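Local coordinates for protein transcriptional regulator containing CBS domains (Streptococcus pneumoniae, PDB 6UOF) that probably regulates transcription, with the tandem CBS domains that make up this fragment likely serving as its ligand-sensing part, at residues A[8-17]-A[107-116]; A[72-80]-A[95-105]. All coordinates share one frame; numbering follows the deposited sequence.

Contact 1: residues A[8-17]-A[107-116]; sequences LYRPSHEYGF and LLGVVTRRDV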
loop_
_atom_site.group_PDB
_atom_site.type_symbol
_atom_site.label_atom_id
_atom_site.label_comp_id
_atom_site.label_asym_id
_atom_site.label_seq_id
_atom_site.Cartn_x
_atom_site.Cartn_y
_atom_site.Cartn_z
ATOM N N LEU A 8 10.700 7.524 7.040
ATOM C CA LEU A 8 9.301 7.412 7.549
ATOM C C LEU A 8 8.583 6.124 7.154
ATOM O O LEU A 8 7.550 5.828 7.778
ATOM C CB LEU A 8 8.496 8.582 6.973
ATOM C CG LEU A 8 8.611 9.906 7.713
ATOM C CD1 LEU A 8 7.943 11.021 6.920
ATOM C CD2 LEU A 8 7.978 9.783 9.081
ATOM N N TYR A 9 9.113 5.367 6.203
ATOM C CA TYR A 9 8.286 4.267 5.655
ATOM C C TYR A 9 8.225 3.079 6.620
ATOM O O TYR A 9 9.065 2.944 7.531
ATOM C CB TYR A 9 8.757 3.868 4.253
ATOM C CG TYR A 9 9.800 2.787 4.202
ATOM C CD1 TYR A 9 11.113 3.044 4.560
ATOM C CD2 TYR A 9 9.477 1.502 3.787
ATOM C CE1 TYR A 9 12.073 2.049 4.502
ATOM C CE2 TYR A 9 10.421 0.494 3.748
ATOM C CZ TYR A 9 11.725 0.772 4.103
ATOM O OH TYR A 9 12.668 -0.213 4.044
ATOM N N ARG A 10 7.191 2.266 6.437
ATOM C CA ARG A 10 6.957 1.032 7.219
ATOM C C ARG A 10 7.212 -0.185 6.343
ATOM O O ARG A 10 6.543 -0.361 5.324
ATOM C CB ARG A 10 5.508 1.008 7.701
ATOM C CG ARG A 10 5.179 2.174 8.616
ATOM C CD ARG A 10 3.721 2.203 9.012
ATOM N NE ARG A 10 3.429 3.300 9.931
ATOM C CZ ARG A 10 3.141 3.161 11.219
ATOM N NH1 ARG A 10 2.966 1.958 11.744
ATOM N NH2 ARG A 10 3.033 4.231 11.987
ATOM N N PRO A 11 8.202 -1.039 6.679
ATOM C CA PRO A 11 8.446 -2.256 5.906
ATOM C C PRO A 11 7.177 -3.098 5.748
ATOM O O PRO A 11 6.336 -3.110 6.634
ATOM C CB PRO A 11 9.518 -2.971 6.733
ATOM C CG PRO A 11 10.305 -1.838 7.325
ATOM C CD PRO A 11 9.245 -0.817 7.697
ATOM N N SER A 12 7.094 -3.851 4.643
ATOM C CA SER A 12 5.846 -4.585 4.299
ATOM C C SER A 12 5.412 -5.583 5.380
ATOM O O SER A 12 4.202 -5.756 5.562
ATOM C CB SER A 12 5.988 -5.261 2.959
ATOM O OG SER A 12 7.052 -6.201 2.980
ATOM N N HIS A 13 6.345 -6.257 6.053
ATOM C CA HIS A 13 5.901 -7.228 7.091
ATOM C C HIS A 13 5.309 -6.529 8.319
ATOM O O HIS A 13 4.524 -7.183 9.032
ATOM C CB HIS A 13 7.044 -8.148 7.490
ATOM C CG HIS A 13 8.211 -7.399 8.013
ATOM N ND1 HIS A 13 9.218 -6.942 7.182
ATOM C CD2 HIS A 13 8.534 -7.007 9.266
ATOM C CE1 HIS A 13 10.119 -6.310 7.913
ATOM N NE2 HIS A 13 9.720 -6.333 9.188
ATOM N N GLU A 14 5.674 -5.264 8.565
ATOM C CA GLU A 14 5.145 -4.525 9.740
ATOM C C GLU A 14 3.741 -4.015 9.417
ATOM O O GLU A 14 2.818 -4.236 10.226
ATOM C CB GLU A 14 5.994 -3.298 10.075
ATOM C CG GLU A 14 7.427 -3.589 10.460
ATOM C CD GLU A 14 8.226 -2.332 10.782
ATOM O OE1 GLU A 14 7.616 -1.233 10.881
ATOM O OE2 GLU A 14 9.458 -2.437 10.910
ATOM N N TYR A 15 3.599 -3.361 8.262
ATOM C CA TYR A 15 2.327 -2.706 7.873
ATOM C C TYR A 15 1.300 -3.709 7.338
ATOM O O TYR A 15 0.091 -3.626 7.674
ATOM C CB TYR A 15 2.601 -1.636 6.820
ATOM C CG TYR A 15 1.332 -0.966 6.381
ATOM C CD1 TYR A 15 0.774 0.059 7.115
ATOM C CD2 TYR A 15 0.652 -1.411 5.255
ATOM C CE1 TYR A 15 -0.419 0.651 6.738
ATOM C CE2 TYR A 15 -0.539 -0.817 4.856
ATOM C CZ TYR A 15 -1.078 0.217 5.601
ATOM O OH TYR A 15 -2.260 0.801 5.230
ATOM N N GLY A 16 1.770 -4.648 6.529
ATOM C CA GLY A 16 0.880 -5.627 5.881
ATOM C C GLY A 16 0.946 -5.549 4.368
ATOM O O GLY A 16 1.115 -4.462 3.800
ATOM N N PHE A 17 0.758 -6.692 3.734
ATOM C CA PHE A 17 0.678 -6.725 2.261
ATOM C C PHE A 17 -0.127 -7.957 1.886
ATOM O O PHE A 17 -0.261 -8.890 2.687
ATOM C CB PHE A 17 2.057 -6.770 1.600
ATOM C CG PHE A 17 2.784 -8.068 1.833
ATOM C CD1 PHE A 17 3.481 -8.309 3.010
ATOM C CD2 PHE A 17 2.763 -9.060 0.865
ATOM C CE1 PHE A 17 4.123 -9.520 3.215
ATOM C CE2 PHE A 17 3.410 -10.271 1.070
ATOM C CZ PHE A 17 4.085 -10.496 2.246
ATOM N N LEU A 107 8.078 -4.465 -4.075
ATOM C CA LEU A 107 7.608 -3.813 -2.825
ATOM C C LEU A 107 8.663 -3.777 -1.711
ATOM O O LEU A 107 9.224 -4.829 -1.376
ATOM C CB LEU A 107 6.368 -4.554 -2.320
ATOM C CG LEU A 107 5.684 -3.938 -1.097
ATOM C CD1 LEU A 107 5.107 -2.568 -1.419
ATOM C CD2 LEU A 107 4.603 -4.857 -0.578
ATOM N N LEU A 108 8.809 -2.597 -1.103
ATOM C CA LEU A 108 9.613 -2.399 0.125
ATOM C C LEU A 108 8.672 -2.212 1.319
ATOM O O LEU A 108 9.000 -2.669 2.431
ATOM C CB LEU A 108 10.510 -1.173 -0.038
ATOM C CG LEU A 108 11.662 -1.336 -1.025
ATOM C CD1 LEU A 108 12.323 0.002 -1.274
ATOM C CD2 LEU A 108 12.654 -2.370 -0.521
ATOM N N GLY A 109 7.567 -1.496 1.131
ATOM C CA GLY A 109 6.672 -1.217 2.263
ATOM C C GLY A 109 5.727 -0.108 1.894
ATOM O O GLY A 109 5.377 0.015 0.711
ATOM N N VAL A 110 5.324 0.685 2.878
ATOM C CA VAL A 110 4.355 1.785 2.611
ATOM C C VAL A 110 4.715 3.024 3.413
ATOM O O VAL A 110 5.430 2.928 4.428
ATOM C CB VAL A 110 2.922 1.377 2.990
ATOM C CG1 VAL A 110 2.483 0.071 2.361
ATOM C CG2 VAL A 110 2.717 1.355 4.500
ATOM N N VAL A 111 4.213 4.171 2.969
ATOM C CA VAL A 111 4.205 5.408 3.803
ATOM C C VAL A 111 2.733 5.704 4.101
ATOM O O VAL A 111 1.881 5.568 3.195
ATOM C CB VAL A 111 4.909 6.616 3.168
ATOM C CG1 VAL A 111 6.373 6.352 2.963
ATOM C CG2 VAL A 111 4.263 7.087 1.887
ATOM N N THR A 112 2.451 6.043 5.350
ATOM C CA THR A 112 1.052 6.332 5.745
ATOM C C THR A 112 0.842 7.840 5.857
ATOM O O THR A 112 1.786 8.580 6.195
ATOM C CB THR A 112 0.663 5.666 7.068
ATOM O OG1 THR A 112 1.376 6.367 8.091
ATOM C CG2 THR A 112 0.935 4.175 7.101
ATOM N N ARG A 113 -0.401 8.261 5.656
ATOM C CA ARG A 113 -0.776 9.692 5.729
ATOM C C ARG A 113 -0.457 10.251 7.121
ATOM O O ARG A 113 0.131 11.342 7.206
ATOM C CB ARG A 113 -2.269 9.842 5.419
ATOM C CG ARG A 113 -2.739 11.281 5.347
ATOM C CD ARG A 113 -4.257 11.311 5.216
ATOM N NE ARG A 113 -4.690 12.688 5.060
ATOM C CZ ARG A 113 -4.916 13.308 3.898
ATOM N NH1 ARG A 113 -4.767 12.677 2.743
ATOM N NH2 ARG A 113 -5.270 14.580 3.894
ATOM N N ARG A 114 -0.815 9.523 8.178
ATOM C CA ARG A 114 -0.584 10.068 9.542
ATOM C C ARG A 114 0.915 10.321 9.758
ATOM O O ARG A 114 1.268 11.359 10.324
ATOM C CB ARG A 114 -1.110 9.105 10.608
ATOM C CG ARG A 114 -1.246 9.741 11.982
ATOM C CD ARG A 114 -1.211 8.780 13.156
ATOM N NE ARG A 114 0.143 8.593 13.679
ATOM C CZ ARG A 114 1.003 7.650 13.298
ATOM N NH1 ARG A 114 0.673 6.764 12.372
ATOM N NH2 ARG A 114 2.200 7.591 13.857
ATOM N N ASP A 115 1.776 9.401 9.326
ATOM C CA ASP A 115 3.222 9.626 9.564
ATOM C C ASP A 115 3.710 10.824 8.751
ATOM O O ASP A 115 4.503 11.610 9.272
ATOM C CB ASP A 115 4.014 8.365 9.235
ATOM C CG ASP A 115 3.794 7.229 10.215
ATOM O OD1 ASP A 115 3.494 7.523 11.393
ATOM O OD2 ASP A 115 3.972 6.059 9.816
ATOM N N VAL A 116 3.239 10.963 7.518
ATOM C CA VAL A 116 3.696 12.082 6.653
ATOM C C VAL A 116 3.222 13.410 7.237
ATOM O O VAL A 116 3.988 14.364 7.318
ATOM C CB VAL A 116 3.200 11.878 5.211
ATOM C CG1 VAL A 116 3.351 13.140 4.378
ATOM C CG2 VAL A 116 3.894 10.697 4.544
HETATM O O HOH W 1 4.679 5.675 7.159
HETATM O O HOH W 2 11.663 -2.835 3.237
HETATM O O HOH W 3 8.234 -6.315 0.808
#
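In the conformer described, R10 reaches D115 because its CG stands anti to its own carbonyl carbon (chi1 -62°) and the chain then runs extended to NE, while Y15 turns its ring onto V110 by placing CG opposite the backbone N (chi1 179°). The arginine presents its guanidinium side-on: NE lies 2.8 Å and NH2 3.0 Å from the same oxygen, D115 OD2, with guanidinium and carboxylate nearly coplanar. The other oxygen, D115 OD1, is 2.8 Å from R114 NH2, so two arginines share one carboxylate and probably stabilise its negative charge. Arginine's length serves each differently: R10 spans from strand 10-11 to the helix, whereas R114, one residue before D115, bends at chi3 to reach OD1. A water joins OD2 to L8 O and T112 N, and T112, the N-cap of helix 113-118, accepts from D115 N through OG1.

Y15 makes the apolar counterpart of this grip. V110 CG2 sits over one ring face, 3.5 Å from its centroid, in a CH-pi contact, and T112 CG2 approaches obliquely. A branched valine offers a methyl whose C-H bonds can point into the ring face, while Y15 OH bonds to R38 O.

The backbones of R10 and V110 pair antiparallel. R10 N donates to V110 O at 2.8 Å, and V110 N returns the bond to R10 O. G109, with no side chain, lets its CA come within 3.2 Å of R10 O. L108 and G109 form a classic beta bulge against V100, and L108 O receives S12 N at 3.2 Å. Strand 10-11, from the first CBS range, thus joins the sheet of strands 97-101 and 107-112 from the second, an arrangement characteristic of tandem CBS pairs (Bateman modules).

Contact 2: residues A[72-80]-A[95-105]; sequences RSLFLVGLS and FEMVPVVRSNQ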
loop_
_atom_site.group_PDB
_atom_site.type_symbol
_atom_site.label_atom_id
_atom_site.label_comp_id
_atom_site.label_asym_id
_atom_site.label_seq_id
_atom_site.Cartn_x
_atom_site.Cartn_y
_atom_site.Cartn_z
ATOM N N ARG A 72 -6.202 -0.020 -9.170
ATOM C CA ARG A 72 -4.926 0.336 -9.833
ATOM C C ARG A 72 -4.018 1.079 -8.848
ATOM O O ARG A 72 -4.520 1.875 -8.017
ATOM C CB ARG A 72 -5.169 1.253 -11.036
ATOM C CG ARG A 72 -6.042 0.688 -12.153
ATOM C CD ARG A 72 -5.527 -0.596 -12.773
ATOM N NE ARG A 72 -5.794 -1.753 -11.937
ATOM C CZ ARG A 72 -5.200 -2.936 -12.049
ATOM N NH1 ARG A 72 -5.515 -3.908 -11.210
ATOM N NH2 ARG A 72 -4.273 -3.131 -12.965
ATOM N N SER A 73 -2.722 0.817 -8.959
ATOM C CA SER A 73 -1.701 1.544 -8.170
ATOM C C SER A 73 -0.895 2.403 -9.150
ATOM O O SER A 73 -0.111 1.830 -9.936
ATOM C CB SER A 73 -0.825 0.587 -7.429
ATOM O OG SER A 73 0.063 1.292 -6.573
ATOM N N LEU A 74 -1.108 3.723 -9.134
ATOM C CA LEU A 74 -0.403 4.668 -10.051
ATOM C C LEU A 74 0.614 5.509 -9.266
ATOM O O LEU A 74 1.650 5.901 -9.852
ATOM C CB LEU A 74 -1.437 5.580 -10.714
ATOM C CG LEU A 74 -0.859 6.673 -11.611
ATOM C CD1 LEU A 74 -0.177 6.066 -12.829
ATOM C CD2 LEU A 74 -1.943 7.648 -12.044
ATOM N N PHE A 75 0.286 5.836 -8.014
ATOM C CA PHE A 75 1.203 6.617 -7.155
ATOM C C PHE A 75 2.088 5.648 -6.381
ATOM O O PHE A 75 1.584 4.892 -5.548
ATOM C CB PHE A 75 0.412 7.575 -6.263
ATOM C CG PHE A 75 1.241 8.504 -5.414
ATOM C CD1 PHE A 75 2.477 8.966 -5.845
ATOM C CD2 PHE A 75 0.723 9.014 -4.238
ATOM C CE1 PHE A 75 3.218 9.841 -5.064
ATOM C CE2 PHE A 75 1.458 9.900 -3.467
ATOM C CZ PHE A 75 2.696 10.316 -3.891
ATOM N N LEU A 76 3.369 5.670 -6.727
ATOM C CA LEU A 76 4.416 4.837 -6.092
ATOM C C LEU A 76 5.587 5.750 -5.760
ATOM O O LEU A 76 5.835 6.703 -6.523
ATOM C CB LEU A 76 4.862 3.742 -7.060
ATOM C CG LEU A 76 3.777 2.765 -7.495
ATOM C CD1 LEU A 76 4.244 1.904 -8.666
ATOM C CD2 LEU A 76 3.314 1.900 -6.339
ATOM N N VAL A 77 6.254 5.482 -4.649
ATOM C CA VAL A 77 7.444 6.297 -4.281
ATOM C C VAL A 77 8.636 5.373 -4.016
ATOM O O VAL A 77 8.448 4.152 -3.905
ATOM C CB VAL A 77 7.132 7.188 -3.064
ATOM C CG1 VAL A 77 5.981 8.138 -3.361
ATOM C CG2 VAL A 77 6.858 6.359 -1.823
ATOM N N GLY A 78 9.819 5.979 -3.948
ATOM C CA GLY A 78 11.068 5.282 -3.604
ATOM C C GLY A 78 11.656 5.827 -2.318
ATOM O O GLY A 78 11.173 6.871 -1.821
ATOM N N LEU A 79 12.702 5.169 -1.824
ATOM C CA LEU A 79 13.367 5.595 -0.564
ATOM C C LEU A 79 13.858 7.046 -0.659
ATOM O O LEU A 79 13.807 7.744 0.373
ATOM C CB LEU A 79 14.525 4.632 -0.265
ATOM C CG LEU A 79 14.120 3.190 0.040
ATOM C CD1 LEU A 79 15.338 2.311 0.269
ATOM C CD2 LEU A 79 13.191 3.101 1.241
ATOM N N SER A 80 14.353 7.489 -1.822
ATOM C CA SER A 80 14.932 8.856 -1.935
ATOM C C SER A 80 13.861 9.916 -2.203
ATOM O O SER A 80 14.223 11.102 -2.249
ATOM C CB SER A 80 15.990 8.914 -3.003
ATOM O OG SER A 80 15.423 8.740 -4.294
ATOM N N PHE A 95 -5.050 10.507 -0.492
ATOM C CA PHE A 95 -4.491 9.169 -0.209
ATOM C C PHE A 95 -4.305 8.972 1.298
ATOM O O PHE A 95 -3.964 9.931 2.035
ATOM C CB PHE A 95 -3.110 9.016 -0.853
ATOM C CG PHE A 95 -3.114 8.742 -2.333
ATOM C CD1 PHE A 95 -3.082 9.773 -3.264
ATOM C CD2 PHE A 95 -3.120 7.434 -2.794
ATOM C CE1 PHE A 95 -3.056 9.492 -4.623
ATOM C CE2 PHE A 95 -3.113 7.164 -4.151
ATOM C CZ PHE A 95 -3.092 8.195 -5.059
ATOM N N GLU A 96 -4.417 7.719 1.721
ATOM C CA GLU A 96 -4.164 7.295 3.126
ATOM C C GLU A 96 -2.844 6.529 3.202
ATOM O O GLU A 96 -2.213 6.476 4.247
ATOM C CB GLU A 96 -5.290 6.390 3.627
ATOM C CG GLU A 96 -6.619 7.094 3.844
ATOM C CD GLU A 96 -6.738 7.855 5.155
ATOM O OE1 GLU A 96 -7.880 8.095 5.582
ATOM O OE2 GLU A 96 -5.696 8.176 5.762
HETATM N N MSE A 97 -2.402 5.978 2.063
HETATM C CA MSE A 97 -1.238 5.031 2.046
HETATM C C MSE A 97 -0.646 5.086 0.642
HETATM O O MSE A 97 -1.399 5.247 -0.303
HETATM C CB MSE A 97 -1.753 3.622 2.355
HETATM C CG MSE A 97 -0.751 2.481 2.332
HETATM SE SE MSE A 97 -0.463 1.744 0.549
HETATM C CE MSE A 97 -2.090 0.886 -0.077
ATOM N N VAL A 98 0.677 5.041 0.535
ATOM C CA VAL A 98 1.356 4.980 -0.751
ATOM C C VAL A 98 2.400 3.871 -0.691
ATOM O O VAL A 98 3.213 3.823 0.243
ATOM C CB VAL A 98 2.015 6.313 -1.137
ATOM C CG1 VAL A 98 2.621 6.246 -2.535
ATOM C CG2 VAL A 98 1.036 7.471 -1.035
ATOM N N PRO A 99 2.412 2.933 -1.663
ATOM C CA PRO A 99 3.450 1.908 -1.672
ATOM C C PRO A 99 4.843 2.467 -1.985
ATOM O O PRO A 99 4.988 3.388 -2.775
ATOM C CB PRO A 99 3.015 0.955 -2.787
ATOM C CG PRO A 99 1.548 1.256 -2.999
ATOM C CD PRO A 99 1.439 2.746 -2.758
ATOM N N VAL A 100 5.843 1.868 -1.332
ATOM C CA VAL A 100 7.272 2.218 -1.540
ATOM C C VAL A 100 7.893 1.062 -2.319
ATOM O O VAL A 100 7.763 -0.079 -1.855
ATOM C CB VAL A 100 7.990 2.449 -0.198
ATOM C CG1 VAL A 100 9.447 2.830 -0.400
ATOM C CG2 VAL A 100 7.270 3.499 0.644
ATOM N N VAL A 101 8.574 1.376 -3.421
ATOM C CA VAL A 101 9.128 0.308 -4.297
ATOM C C VAL A 101 10.581 0.598 -4.655
ATOM O O VAL A 101 11.027 1.751 -4.626
ATOM C CB VAL A 101 8.292 0.166 -5.588
ATOM C CG1 VAL A 101 6.870 -0.265 -5.288
ATOM C CG2 VAL A 101 8.331 1.412 -6.454
ATOM N N ARG A 102 11.267 -0.479 -5.013
ATOM C CA ARG A 102 12.607 -0.374 -5.634
ATOM C C ARG A 102 12.438 0.102 -7.085
ATOM O O ARG A 102 11.303 0.149 -7.590
ATOM C CB ARG A 102 13.284 -1.745 -5.633
ATOM C CG ARG A 102 13.472 -2.361 -4.257
ATOM C CD ARG A 102 14.329 -3.619 -4.384
ATOM N NE ARG A 102 14.556 -4.275 -3.109
ATOM C CZ ARG A 102 13.729 -5.139 -2.522
ATOM N NH1 ARG A 102 12.580 -5.469 -3.085
ATOM N NH2 ARG A 102 14.065 -5.671 -1.355
ATOM N N SER A 103 13.549 0.431 -7.743
ATOM C CA SER A 103 13.551 0.860 -9.169
ATOM C C SER A 103 12.850 -0.189 -10.048
ATOM O O SER A 103 12.178 0.212 -11.025
ATOM C CB SER A 103 14.967 1.142 -9.620
ATOM O OG SER A 103 15.043 1.464 -11.008
ATOM N N ASN A 104 12.950 -1.475 -9.691
ATOM C CA ASN A 104 12.311 -2.556 -10.491
ATOM C C ASN A 104 10.845 -2.780 -10.096
ATOM O O ASN A 104 10.257 -3.784 -10.518
ATOM C CB ASN A 104 13.085 -3.869 -10.396
ATOM C CG ASN A 104 13.022 -4.514 -9.033
ATOM O OD1 ASN A 104 12.464 -3.954 -8.101
ATOM N ND2 ASN A 104 13.594 -5.709 -8.925
ATOM N N GLN A 105 10.270 -1.861 -9.315
ATOM C CA GLN A 105 8.834 -1.863 -8.924
ATOM C C GLN A 105 8.489 -2.971 -7.925
ATOM O O GLN A 105 7.296 -3.179 -7.661
ATOM C CB GLN A 105 7.926 -1.871 -10.160
ATOM C CG GLN A 105 8.326 -0.829 -11.198
ATOM C CD GLN A 105 8.283 0.570 -10.638
ATOM O OE1 GLN A 105 7.216 1.093 -10.334
ATOM N NE2 GLN A 105 9.438 1.205 -10.513
HETATM O O HOH W 4 13.418 2.882 -3.584
#
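F75, L76 and V77 run beside V98 to V101 in a beta-alpha-beta-like crossover of the CBS fold, linked by helix 83-93; although 72-80 is extended here, it makes a single bridge and is not a regular strand. Backbone bonds set the register. V77 N donates to P99 O at 3.1 Å and V77 O accepts from V101 N at 2.8 Å, so one residue bridges two partners spaced around V100, the pattern of parallel pairing. Proline suits position 99 because its carbonyl still accepts on this side although its nitrogen has no hydrogen to give.

Aromatic contacts close one end. F75, with CG anti to its backbone N (chi1 -175°), sends the edge of its ring onto the face of F95 in a T-shaped stack, with planes at 64° and CD2 over the centre of the F95 ring. V98 CG1 covers one face of F75 in a CH-pi contact, 3.9 Å from the centroid.

Aliphatic packing continues along the segments. L76 CD2 rests on P99 CB at 3.7 Å, and V77 CG2 meets V100 CG2 at 3.8 Å; compact, branched valines pack closely without long flexible ends. Beyond the bridge a water also links the two segments: it accepts from L79 N at 3.0 Å and donates to V101 O at 2.8 Å.

Both contacts build on one sheet, in which strand 107-112 lies between strand 10-11 and strand 97-101. Contact 1 adds the N-terminal strand on one side and so ties the two CBS sequence ranges together; in contact 2 the extended segment 72-80 lines the far side of strand 97-101, within the second range. Both are partly buried, contact 2 more so, with half its touching residues buried and none exposed, while contact 1 reaches the surface at R114. Contact 1 adds an ionic network at the start of helix 113-118 to its apolar packing, whereas contact 2 relies on aromatic and aliphatic side chains around two backbone bonds. They meet where V100 pairs with L108 and G109, and where Y9 packs on L79.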